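Local coordinates for protein protease VP4 (Blotched snakehead virus, PDB 2GEF) that cleaves peptide bonds as a serine protease with a serine/lysine catalytic dyad, and as the protease part of a birnavirus polyprotein probably processes that polyprotein, at residues A13-L18 with D40-S45; P34-G39 with G170-R175; S45-A50 with A174-K179; V164-F169 with V185-D190. One frame throughout, in Å; residues are numbered along the deposited sequence.

Contact 1 of 4, residues A13-L18 with D40-S45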
loop_
_atom_site.group_PDB
_atom_site.type_symbol
_atom_site.label_atom_id
_atom_site.label_comp_id
_atom_site.label_asym_id
_atom_site.label_seq_id
_atom_site.Cartn_x
_atom_site.Cartn_y
_atom_site.Cartn_z
ATOM N N ALA A 13 6.190 -15.325 13.413
ATOM C CA ALA A 13 7.577 -15.383 12.866
ATOM C C ALA A 13 7.618 -14.572 11.563
ATOM O O ALA A 13 6.977 -14.936 10.639
ATOM C CB ALA A 13 8.075 -16.825 12.723
ATOM N N TYR A 14 8.240 -13.415 11.557
ATOM C CA TYR A 14 8.288 -12.486 10.384
ATOM C C TYR A 14 9.578 -12.557 9.581
ATOM O O TYR A 14 10.683 -12.541 10.108
ATOM C CB TYR A 14 7.760 -11.001 10.750
ATOM C CG TYR A 14 8.374 -9.776 10.053
ATOM C CD1 TYR A 14 8.172 -9.561 8.740
ATOM C CD2 TYR A 14 9.154 -8.851 10.752
ATOM C CE1 TYR A 14 8.783 -8.547 8.024
ATOM C CE2 TYR A 14 9.772 -7.745 10.065
ATOM C CZ TYR A 14 9.566 -7.572 8.654
ATOM O OH TYR A 14 10.169 -6.471 7.806
ATOM N N LYS A 15 9.419 -12.724 8.261
ATOM C CA LYS A 15 10.501 -12.571 7.290
ATOM C C LYS A 15 10.201 -11.478 6.261
ATOM O O LYS A 15 9.037 -11.068 6.006
ATOM C CB LYS A 15 10.702 -13.840 6.537
ATOM C CG LYS A 15 11.010 -15.024 7.399
ATOM C CD LYS A 15 11.757 -16.016 6.573
ATOM C CE LYS A 15 11.831 -17.320 7.266
ATOM N NZ LYS A 15 12.857 -18.271 6.602
ATOM N N GLN A 16 11.279 -10.976 5.672
ATOM C CA GLN A 16 11.103 -10.009 4.652
ATOM C C GLN A 16 11.070 -10.855 3.387
ATOM O O GLN A 16 11.707 -11.905 3.322
ATOM C CB GLN A 16 12.233 -9.009 4.639
ATOM C CG GLN A 16 13.460 -9.417 5.411
ATOM C CD GLN A 16 13.354 -8.957 6.884
ATOM O OE1 GLN A 16 13.269 -9.809 7.810
ATOM N NE2 GLN A 16 13.351 -7.614 7.105
ATOM N N PRO A 17 10.195 -10.495 2.465
ATOM C CA PRO A 17 10.220 -11.037 1.154
ATOM C C PRO A 17 11.622 -10.889 0.520
ATOM O O PRO A 17 12.250 -9.828 0.592
ATOM C CB PRO A 17 9.183 -10.178 0.438
ATOM C CG PRO A 17 8.213 -9.897 1.471
ATOM C CD PRO A 17 9.047 -9.608 2.669
ATOM N N LEU A 18 12.134 -11.979 -0.019
ATOM C CA LEU A 18 13.201 -11.882 -0.977
ATOM C C LEU A 18 12.432 -11.349 -2.202
ATOM O O LEU A 18 11.391 -11.945 -2.599
ATOM C CB LEU A 18 13.864 -13.264 -1.191
ATOM C CG LEU A 18 14.524 -13.977 -2.405
ATOM C CD1 LEU A 18 16.041 -13.752 -2.486
ATOM C CD2 LEU A 18 14.243 -15.450 -2.083
ATOM N N ASP A 40 2.085 -21.366 7.194
ATOM C CA ASP A 40 2.567 -22.282 8.224
ATOM C C ASP A 40 4.006 -21.759 8.321
ATOM O O ASP A 40 4.494 -21.251 7.355
ATOM C CB ASP A 40 2.631 -23.773 7.681
ATOM C CG ASP A 40 1.404 -24.213 6.973
ATOM O OD1 ASP A 40 0.304 -23.661 7.194
ATOM O OD2 ASP A 40 1.568 -25.167 6.165
ATOM N N ASN A 41 4.710 -21.760 9.405
ATOM C CA ASN A 41 6.152 -21.320 9.177
ATOM C C ASN A 41 6.464 -19.871 9.361
ATOM O O ASN A 41 7.090 -19.530 10.325
ATOM C CB ASN A 41 6.718 -21.759 7.772
ATOM C CG ASN A 41 8.245 -21.421 7.588
ATOM O OD1 ASN A 41 8.625 -20.363 7.044
ATOM N ND2 ASN A 41 9.111 -22.342 8.029
ATOM N N HIS A 42 6.011 -19.011 8.432
ATOM C CA HIS A 42 6.276 -17.554 8.471
ATOM C C HIS A 42 5.148 -16.595 7.931
ATOM O O HIS A 42 4.310 -16.966 7.150
ATOM C CB HIS A 42 7.717 -17.250 7.909
ATOM C CG HIS A 42 7.761 -17.061 6.430
ATOM N ND1 HIS A 42 6.963 -17.781 5.566
ATOM C CD2 HIS A 42 8.421 -16.157 5.659
ATOM C CE1 HIS A 42 7.136 -17.328 4.326
ATOM N NE2 HIS A 42 8.039 -16.365 4.353
ATOM N N SER A 43 5.213 -15.363 8.385
ATOM C CA SER A 43 4.469 -14.233 7.943
ATOM C C SER A 43 5.427 -13.296 7.236
ATOM O O SER A 43 6.630 -13.349 7.498
ATOM C CB SER A 43 3.817 -13.482 9.115
ATOM O OG SER A 43 3.147 -14.434 9.957
ATOM N N THR A 44 4.853 -12.476 6.325
ATOM C CA THR A 44 5.549 -11.503 5.537
ATOM C C THR A 44 4.878 -10.105 5.678
ATOM O O THR A 44 3.748 -10.044 5.927
ATOM C CB THR A 44 5.566 -11.914 3.929
ATOM O OG1 THR A 44 4.196 -12.069 3.448
ATOM C CG2 THR A 44 6.328 -13.230 3.693
ATOM N N SER A 45 5.655 -9.039 5.518
ATOM C CA SER A 45 5.185 -7.647 5.487
ATOM C C SER A 45 6.139 -7.031 4.485
ATOM O O SER A 45 7.440 -7.179 4.618
ATOM C CB SER A 45 5.485 -7.008 6.880
ATOM O OG SER A 45 4.960 -5.772 6.959
HETATM O O HOH W 1 9.539 -5.578 4.732
#
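The backbones about Tyr14 and Ser43 run parallel, and Ser43 makes two nearly straight hydrogen bonds, donating through Ser43 N to Ala13 O at 2.9 Å and accepting at Ser43 O from Lys15 N at 3.0 Å. Beyond this bridge, CA of Thr44 makes a C-H...O contact with Lys15 O, and the pairing fades into loop. On one face of this short parallel strand pair, at the edge of the mixed sheet, Lys15 carries its extended aliphatic chain across the edge of the His42 imidazole at about a right angle, with Lys15 CG 3.3 Å from His42 CD2, a tight fit. The long methylene run suits this place because it crosses at the CD2 edge, near the ring plane, while its amine, NZ, stays 5.6 Å from His42 NE2; if the histidine were protonated, the two charges might repel weakly. The strand joined here, 43-52, is the second arm of a beta hairpin with 31-38, and Thr44 uses its backbone on the opposite side to pair with Ala37. Tyr14 lies on the other face, where its CE1 comes within 3.8 Å of Ser45 CB. A single water donates to Ser45 O at 2.6 Å and also meets Tyr14 OH at a long 3.3 Å, tying the phenol to the strand backbone. Farther along, Pro17, which has no backbone N-H to offer a strand partner, rests its CD 3.5 Å from Ser45 O.

Contact 2 of 4, residues P34-G39 with G170-R175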
loop_
_atom_site.group_PDB
_atom_site.type_symbol
_atom_site.label_atom_id
_atom_site.label_comp_id
_atom_site.label_asym_id
_atom_site.label_seq_id
_atom_site.Cartn_x
_atom_site.Cartn_y
_atom_site.Cartn_z
ATOM N N PRO A 34 1.273 -1.049 3.005
ATOM C CA PRO A 34 1.755 -2.347 3.448
ATOM C C PRO A 34 0.924 -3.485 3.125
ATOM O O PRO A 34 -0.291 -3.332 2.966
ATOM C CB PRO A 34 1.973 -2.140 4.929
ATOM C CG PRO A 34 0.815 -1.300 5.247
ATOM C CD PRO A 34 0.748 -0.277 4.138
ATOM N N VAL A 35 1.643 -4.597 2.798
ATOM C CA VAL A 35 1.022 -5.834 2.382
ATOM C C VAL A 35 1.515 -7.005 3.248
ATOM O O VAL A 35 2.733 -7.310 3.275
ATOM C CB VAL A 35 1.250 -6.179 0.951
ATOM C CG1 VAL A 35 0.575 -7.671 0.629
ATOM C CG2 VAL A 35 0.587 -5.146 0.060
ATOM N N VAL A 36 0.565 -7.643 3.972
ATOM C CA VAL A 36 0.980 -8.708 4.893
ATOM C C VAL A 36 0.370 -10.072 4.326
ATOM O O VAL A 36 -0.715 -10.083 3.659
ATOM C CB VAL A 36 0.577 -8.405 6.350
ATOM C CG1 VAL A 36 1.045 -7.041 6.833
ATOM C CG2 VAL A 36 -0.930 -8.565 6.572
ATOM N N ALA A 37 1.077 -11.171 4.567
ATOM C CA ALA A 37 0.653 -12.501 4.235
ATOM C C ALA A 37 1.190 -13.466 5.301
ATOM O O ALA A 37 2.258 -13.189 5.979
ATOM C CB ALA A 37 1.120 -12.883 2.901
ATOM N N PHE A 38 0.417 -14.542 5.487
ATOM C CA PHE A 38 0.672 -15.622 6.524
ATOM C C PHE A 38 0.772 -17.013 5.953
ATOM O O PHE A 38 -0.168 -17.449 5.334
ATOM C CB PHE A 38 -0.427 -15.562 7.626
ATOM C CG PHE A 38 -0.761 -14.141 8.034
ATOM C CD1 PHE A 38 -1.773 -13.442 7.400
ATOM C CD2 PHE A 38 -0.018 -13.515 9.007
ATOM C CE1 PHE A 38 -2.033 -12.069 7.712
ATOM C CE2 PHE A 38 -0.256 -12.202 9.373
ATOM C CZ PHE A 38 -1.295 -11.460 8.703
ATOM N N GLY A 39 1.849 -17.771 6.214
ATOM C CA GLY A 39 1.769 -19.255 6.007
ATOM C C GLY A 39 2.024 -20.039 7.319
ATOM O O GLY A 39 2.165 -19.431 8.421
ATOM N N GLY A 170 -1.433 -3.795 12.218
ATOM C CA GLY A 170 -0.690 -2.539 12.251
ATOM C C GLY A 170 0.818 -2.660 12.582
ATOM O O GLY A 170 1.689 -2.162 11.929
ATOM N N ASN A 171 1.120 -3.250 13.694
ATOM C CA ASN A 171 2.459 -3.568 14.026
ATOM C C ASN A 171 3.344 -4.317 13.008
ATOM O O ASN A 171 4.477 -4.017 12.826
ATOM C CB ASN A 171 2.392 -4.417 15.278
ATOM C CG ASN A 171 3.706 -4.443 15.936
ATOM O OD1 ASN A 171 4.683 -4.978 15.372
ATOM N ND2 ASN A 171 3.822 -3.712 17.027
ATOM N N LEU A 172 2.852 -5.364 12.393
ATOM C CA LEU A 172 3.593 -5.997 11.355
ATOM C C LEU A 172 3.682 -5.127 10.057
ATOM O O LEU A 172 4.713 -5.187 9.335
ATOM C CB LEU A 172 2.874 -7.339 11.012
ATOM C CG LEU A 172 3.419 -8.252 9.909
ATOM C CD1 LEU A 172 4.694 -8.753 10.355
ATOM C CD2 LEU A 172 2.386 -9.458 9.758
ATOM N N LYS A 173 2.567 -4.445 9.746
ATOM C CA LYS A 173 2.550 -3.408 8.701
ATOM C C LYS A 173 3.576 -2.348 8.881
ATOM O O LYS A 173 4.264 -2.111 7.873
ATOM C CB LYS A 173 1.157 -2.829 8.384
ATOM C CG LYS A 173 0.366 -3.726 7.664
ATOM C CD LYS A 173 -1.125 -3.205 7.735
ATOM C CE LYS A 173 -2.016 -4.321 7.379
ATOM N NZ LYS A 173 -2.543 -4.154 6.060
ATOM N N ALA A 174 3.806 -1.829 10.125
ATOM C CA ALA A 174 4.756 -0.748 10.400
ATOM C C ALA A 174 6.168 -1.239 10.097
ATOM O O ALA A 174 7.010 -0.477 9.546
ATOM C CB ALA A 174 4.708 -0.357 11.897
ATOM N N ARG A 175 6.452 -2.515 10.405
ATOM C CA ARG A 175 7.740 -3.053 10.035
ATOM C C ARG A 175 8.118 -2.742 8.581
ATOM O O ARG A 175 9.189 -2.430 8.310
ATOM C CB ARG A 175 7.771 -4.577 10.236
ATOM C CG ARG A 175 7.493 -5.022 11.584
ATOM C CD ARG A 175 8.650 -4.642 12.470
ATOM N NE ARG A 175 8.548 -5.362 13.723
ATOM C CZ ARG A 175 9.570 -5.658 14.519
ATOM N NH1 ARG A 175 10.859 -5.285 14.205
ATOM N NH2 ARG A 175 9.276 -6.334 15.636
#
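With CG anti to its carbonyl carbon (chi1 -74°), Lys173 leaves the helix over Pro34 and Val36, while Leu172, its CG anti to the backbone N (chi1 179°), reaches toward Val36 and Phe38. The lysine's aliphatic part does the touching: Lys173 CG is 3.5 Å from Pro34 CG and equally 3.5 Å from Val36 CG1, both tighter than ordinary van der Waals contact. These two contacts confine CG between the Pro34 ring and the CG1 methyl of the beta-branched Val36, and the lysine crosses each side chain at about a right angle. This is a helix laid across a beta strand, the axes 7.8 Å apart at closest approach, and it holds the catalytic Lys173 in the Ser/Lys dyad of this peptidase S50 domain. The chain bends only at its end, placing NZ near the nucleophile Ser136 and in a weak hydrogen bond with Thr156 OG1. Leucine suits the neighbouring position because one branch reaches two strand residues: Leu172 CD2 lies 4.0 Å from Val36 CB and 3.8 Å from Phe38 CE2, the phenyl and leucyl side chains sliding past each other in opposite directions. The phenyl group of Phe38 also meets the ring of Phe169.

Contact 3 of 4, residues S45-A50 with A174-K179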
loop_
_atom_site.group_PDB
_atom_site.type_symbol
_atom_site.label_atom_id
_atom_site.label_comp_id
_atom_site.label_asym_id
_atom_site.label_seq_id
_atom_site.Cartn_x
_atom_site.Cartn_y
_atom_site.Cartn_z
ATOM N N SER A 45 5.655 -9.039 5.518
ATOM C CA SER A 45 5.185 -7.647 5.487
ATOM C C SER A 45 6.139 -7.031 4.485
ATOM O O SER A 45 7.440 -7.179 4.618
ATOM C CB SER A 45 5.485 -7.008 6.880
ATOM O OG SER A 45 4.960 -5.772 6.959
ATOM N N GLU A 46 5.565 -6.275 3.568
ATOM C CA GLU A 46 6.294 -5.667 2.423
ATOM C C GLU A 46 5.592 -4.357 2.092
ATOM O O GLU A 46 4.399 -4.290 2.215
ATOM C CB GLU A 46 5.879 -6.539 1.219
ATOM C CG GLU A 46 6.871 -6.975 0.361
ATOM C CD GLU A 46 6.351 -8.154 -0.473
ATOM O OE1 GLU A 46 5.537 -9.005 0.027
ATOM O OE2 GLU A 46 6.748 -8.238 -1.649
ATOM N N LEU A 47 6.237 -3.410 1.417
ATOM C CA LEU A 47 5.501 -2.337 0.652
ATOM C C LEU A 47 5.229 -2.657 -0.742
ATOM O O LEU A 47 5.938 -3.395 -1.363
ATOM C CB LEU A 47 6.310 -1.077 0.703
ATOM C CG LEU A 47 6.423 -0.624 2.171
ATOM C CD1 LEU A 47 7.255 0.637 2.078
ATOM C CD2 LEU A 47 5.165 -0.364 2.951
ATOM N N TYR A 48 4.133 -2.129 -1.217
ATOM C CA TYR A 48 3.724 -2.075 -2.621
ATOM C C TYR A 48 3.405 -0.623 -2.886
ATOM O O TYR A 48 3.093 0.130 -1.951
ATOM C CB TYR A 48 2.444 -2.899 -2.900
ATOM C CG TYR A 48 2.572 -4.425 -3.027
ATOM C CD1 TYR A 48 3.276 -5.200 -2.100
ATOM C CD2 TYR A 48 1.959 -5.070 -4.043
ATOM C CE1 TYR A 48 3.370 -6.597 -2.229
ATOM C CE2 TYR A 48 2.068 -6.441 -4.191
ATOM C CZ TYR A 48 2.759 -7.206 -3.319
ATOM O OH TYR A 48 2.756 -8.643 -3.595
ATOM N N ILE A 49 3.436 -0.268 -4.136
ATOM C CA ILE A 49 3.161 1.085 -4.579
ATOM C C ILE A 49 2.000 0.981 -5.463
ATOM O O ILE A 49 2.026 0.087 -6.229
ATOM C CB ILE A 49 4.290 1.807 -5.321
ATOM C CG1 ILE A 49 3.929 3.312 -5.307
ATOM C CG2 ILE A 49 4.625 1.188 -6.771
ATOM C CD1 ILE A 49 4.929 4.167 -5.837
ATOM N N ALA A 50 0.927 1.732 -5.184
ATOM C CA ALA A 50 -0.199 1.841 -6.134
ATOM C C ALA A 50 0.143 3.036 -7.065
ATOM O O ALA A 50 0.486 4.177 -6.548
ATOM C CB ALA A 50 -1.411 2.203 -5.421
ATOM N N ALA A 174 3.806 -1.829 10.125
ATOM C CA ALA A 174 4.756 -0.748 10.400
ATOM C C ALA A 174 6.168 -1.239 10.097
ATOM O O ALA A 174 7.010 -0.477 9.546
ATOM C CB ALA A 174 4.708 -0.357 11.897
ATOM N N ARG A 175 6.452 -2.515 10.405
ATOM C CA ARG A 175 7.740 -3.053 10.035
ATOM C C ARG A 175 8.118 -2.742 8.581
ATOM O O ARG A 175 9.189 -2.430 8.310
ATOM C CB ARG A 175 7.771 -4.577 10.236
ATOM C CG ARG A 175 7.493 -5.022 11.584
ATOM C CD ARG A 175 8.650 -4.642 12.470
ATOM N NE ARG A 175 8.548 -5.362 13.723
ATOM C CZ ARG A 175 9.570 -5.658 14.519
ATOM N NH1 ARG A 175 10.859 -5.285 14.205
ATOM N NH2 ARG A 175 9.276 -6.334 15.636
ATOM N N ALA A 176 7.200 -2.833 7.647
ATOM C CA ALA A 176 7.437 -2.770 6.226
ATOM C C ALA A 176 7.746 -1.328 5.897
ATOM O O ALA A 176 8.591 -0.997 5.058
ATOM C CB ALA A 176 6.146 -3.275 5.495
ATOM N N ALA A 177 7.087 -0.442 6.581
ATOM C CA ALA A 177 7.316 0.951 6.342
ATOM C C ALA A 177 8.656 1.368 6.945
ATOM O O ALA A 177 9.367 2.098 6.309
ATOM C CB ALA A 177 6.167 1.778 6.995
ATOM N N HIS A 178 8.963 0.965 8.190
ATOM C CA HIS A 178 10.134 1.457 8.993
ATOM C C HIS A 178 11.444 0.896 8.344
ATOM O O HIS A 178 12.474 1.570 8.303
ATOM C CB HIS A 178 9.960 1.016 10.459
ATOM C CG HIS A 178 8.781 1.640 11.142
ATOM N ND1 HIS A 178 8.537 1.443 12.500
ATOM C CD2 HIS A 178 7.796 2.503 10.685
ATOM C CE1 HIS A 178 7.437 2.121 12.852
ATOM N NE2 HIS A 178 6.983 2.806 11.780
ATOM N N LYS A 179 11.325 -0.285 7.717
ATOM C CA LYS A 179 12.408 -0.898 7.081
ATOM C C LYS A 179 13.048 0.016 6.069
ATOM O O LYS A 179 14.275 -0.011 5.804
ATOM C CB LYS A 179 11.999 -2.253 6.487
ATOM C CG LYS A 179 13.261 -2.999 5.868
ATOM C CD LYS A 179 12.848 -4.266 5.014
ATOM C CE LYS A 179 14.079 -5.104 4.406
ATOM N NZ LYS A 179 13.791 -6.401 3.497
#
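Ala176 directs its methyl at the strand and sets it beside Ser45 and Leu47, the two residues that face the helix, while Glu46 between them turns its side chain away. The methyl carbon Ala176 CB is 3.1 Å from Ser45 OG, a very close approach, and 3.6 Å from Glu46 N, so it fits against the backbone itself. Alanine's small methyl suits this close approach, where the CA atoms of Glu46 and Ala176 are 4.9 Å apart. Ser45 has OG anti to its backbone N (chi1 -174°), which turns the hydroxyl to the helix; there it is hydrogen-bonded to Leu172 O, one turn before Ala176, a bond that satisfies the buried hydroxyl as the methyl cannot. Leu47 lies on the other flank. Its CG approaches the carbonyl oxygen Ala176 O at 3.6 Å, and its branch CD2 packs 4.0 Å from Ala176 CB, so the leucine straddles the methyl and the peptide group that follows it. The arrangement is a helix laid on a sheet, with the axes of strand 45-50 and helix 174-178 only 6.6 Å apart and their directions differing by 61°. Helix 170-178 carries the catalytic Lys173, whose side chain lies about 5 Å from that of Ser45. Leucine and alanine suit this buried seam: Leu47 also touches Ala154 and Ile180, and Ala177 meets the same Ala154 from the helix. On the far side of the strand, buried Glu46 OE2 is hydrogen-bonded by Asn127 ND2, which also bonds Tyr48 OH.

Contact 4 of 4, residues V164-F169 with V185-D190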
loop_
_atom_site.group_PDB
_atom_site.type_symbol
_atom_site.label_atom_id
_atom_site.label_comp_id
_atom_site.label_asym_id
_atom_site.label_seq_id
_atom_site.Cartn_x
_atom_site.Cartn_y
_atom_site.Cartn_z
ATOM N N VAL A 164 -11.981 6.758 7.102
ATOM C CA VAL A 164 -11.125 5.628 7.243
ATOM C C VAL A 164 -11.674 4.608 8.215
ATOM O O VAL A 164 -12.124 4.976 9.331
ATOM C CB VAL A 164 -9.713 6.101 7.591
ATOM C CG1 VAL A 164 -8.704 4.869 7.884
ATOM C CG2 VAL A 164 -9.127 6.994 6.355
ATOM N N GLN A 165 -11.553 3.329 7.858
ATOM C CA GLN A 165 -11.657 2.222 8.834
ATOM C C GLN A 165 -10.424 1.464 9.172
ATOM O O GLN A 165 -9.631 1.085 8.285
ATOM C CB GLN A 165 -12.675 1.250 8.369
ATOM C CG GLN A 165 -14.051 1.922 8.004
ATOM C CD GLN A 165 -14.822 0.963 7.203
ATOM O OE1 GLN A 165 -14.286 0.370 6.198
ATOM N NE2 GLN A 165 -16.060 0.680 7.657
ATOM N N PRO A 166 -10.224 1.147 10.491
ATOM C CA PRO A 166 -8.948 0.577 11.031
ATOM C C PRO A 166 -8.706 -0.947 10.580
ATOM O O PRO A 166 -9.655 -1.754 10.377
ATOM C CB PRO A 166 -9.112 0.694 12.542
ATOM C CG PRO A 166 -10.543 0.450 12.720
ATOM C CD PRO A 166 -11.265 1.186 11.540
ATOM N N VAL A 167 -7.451 -1.283 10.404
ATOM C CA VAL A 167 -7.150 -2.569 9.770
ATOM C C VAL A 167 -6.373 -3.348 10.848
ATOM O O VAL A 167 -5.845 -2.753 11.801
ATOM C CB VAL A 167 -6.496 -2.390 8.395
ATOM C CG1 VAL A 167 -5.172 -1.779 8.542
ATOM C CG2 VAL A 167 -6.325 -3.700 7.706
ATOM N N GLN A 168 -6.502 -4.664 10.813
ATOM C CA GLN A 168 -5.697 -5.547 11.617
ATOM C C GLN A 168 -4.159 -5.471 11.222
ATOM O O GLN A 168 -3.826 -5.161 10.130
ATOM C CB GLN A 168 -6.152 -6.951 11.234
ATOM C CG GLN A 168 -7.247 -7.573 12.160
ATOM C CD GLN A 168 -7.211 -9.119 12.168
ATOM O OE1 GLN A 168 -6.987 -9.676 13.227
ATOM N NE2 GLN A 168 -7.395 -9.793 10.967
ATOM N N PHE A 169 -3.257 -5.976 12.044
ATOM C CA PHE A 169 -1.811 -6.114 11.603
ATOM C C PHE A 169 -1.010 -4.830 11.544
ATOM O O PHE A 169 -0.003 -4.800 10.896
ATOM C CB PHE A 169 -1.676 -6.977 10.303
ATOM C CG PHE A 169 -2.598 -8.239 10.349
ATOM C CD1 PHE A 169 -2.397 -9.236 11.342
ATOM C CD2 PHE A 169 -3.635 -8.443 9.402
ATOM C CE1 PHE A 169 -3.292 -10.362 11.443
ATOM C CE2 PHE A 169 -4.490 -9.583 9.503
ATOM C CZ PHE A 169 -4.322 -10.502 10.546
ATOM N N VAL A 185 1.059 5.402 8.264
ATOM C CA VAL A 185 0.086 6.401 8.465
ATOM C C VAL A 185 -1.282 5.804 8.158
ATOM O O VAL A 185 -1.496 5.045 7.169
ATOM C CB VAL A 185 0.347 7.644 7.562
ATOM C CG1 VAL A 185 -0.705 8.719 7.796
ATOM C CG2 VAL A 185 1.716 8.231 7.864
ATOM N N GLY A 186 -2.206 6.068 9.023
ATOM C CA GLY A 186 -3.560 5.560 8.757
ATOM C C GLY A 186 -4.286 5.090 10.002
ATOM O O GLY A 186 -4.342 5.861 10.963
HETATM N N MSE A 187 -4.965 3.918 9.948
HETATM C CA MSE A 187 -5.677 3.503 11.148
HETATM C C MSE A 187 -5.608 1.982 11.236
HETATM O O MSE A 187 -5.932 1.286 10.239
HETATM C CB MSE A 187 -7.185 3.868 11.132
HETATM C CG MSE A 187 -7.610 5.246 11.269
HETATM SE SE MSE A 187 -9.558 5.222 11.425
HETATM C CE MSE A 187 -9.555 5.001 13.398
ATOM N N THR A 188 -5.162 1.490 12.410
ATOM C CA THR A 188 -5.061 0.076 12.680
ATOM C C THR A 188 -5.745 -0.283 14.002
ATOM O O THR A 188 -5.891 0.607 14.844
ATOM C CB THR A 188 -3.709 -0.389 12.641
ATOM O OG1 THR A 188 -2.978 0.214 13.705
ATOM C CG2 THR A 188 -3.093 -0.039 11.346
ATOM N N GLN A 189 -6.262 -1.513 14.097
ATOM C CA GLN A 189 -6.790 -2.014 15.375
ATOM C C GLN A 189 -5.759 -2.045 16.522
ATOM O O GLN A 189 -6.138 -1.791 17.626
ATOM C CB GLN A 189 -7.564 -3.339 15.220
ATOM C CG GLN A 189 -8.694 -3.160 14.143
ATOM C CD GLN A 189 -9.318 -4.459 13.691
ATOM O OE1 GLN A 189 -9.447 -5.377 14.457
ATOM N NE2 GLN A 189 -9.799 -4.493 12.469
ATOM N N ASP A 190 -4.483 -2.286 16.273
ATOM C CA ASP A 190 -3.540 -2.311 17.394
ATOM C C ASP A 190 -2.725 -0.988 17.593
ATOM O O ASP A 190 -1.733 -0.977 18.270
ATOM C CB ASP A 190 -2.616 -3.570 17.326
ATOM C CG ASP A 190 -1.756 -3.623 15.991
ATOM O OD1 ASP A 190 -2.057 -2.736 15.153
ATOM O OD2 ASP A 190 -0.900 -4.589 15.713
#
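The two segments continue strands 163-165 and 184-186 of a four-stranded mixed sheet and come together beyond them in a single backbone bridge, beside the active site. Val167 N donates to Met187 O at 3.0 Å, bent to 139° at the hydrogen, and Gln189 N returns a bond to Val167 O at 2.6 Å; in both the donor is tilted about 30° out of the carbonyl plane. Met187, present as selenomethionine, has its chain extended as far as selenium (chi2 -173°). Its unbranched chain lets Met187 CG pack 3.6 Å from Val164 CG1 while the selenium reaches the carbonyl, SE lying 3.3 Å from Val164 O. Pro166 lays its ring carbon CB 3.8 Å from Thr188 C, while its carbonyl O takes a weak bond from Gln189 NE2. Val167 CG1 meets Thr188 CG2 at 3.9 Å, crossing obliquely, and the threonine hydroxyl is held by Glu193 and Gly192. Val167 also touches the nucleophile Ser136 and Thr156 of strand 154-160, and Phe169 occupies the N-cap position of helix 170-178, whose first turn is bonded through Asn171 N to Asp190 OD2.

From the N terminus, contact 1 closes the first loop, as strand 43-52 comes back onto residues 13-18 after the hairpin's first arm, 31-38, has gone by. Contact 2 opens on that arm, inside the loop of contact 1, and closes far along the chain at helix 170-178, so the two cross. Contact 3 begins where contact 1 ends, at the shared Ser45, and closes on the same helix as contact 2, one turn later; both arms of the hairpin thus lie under one helix. Contact 4 joins the segments before and after that helix and crosses contacts 2 and 3, linking the four-stranded sheet to the larger one through helix 170-178.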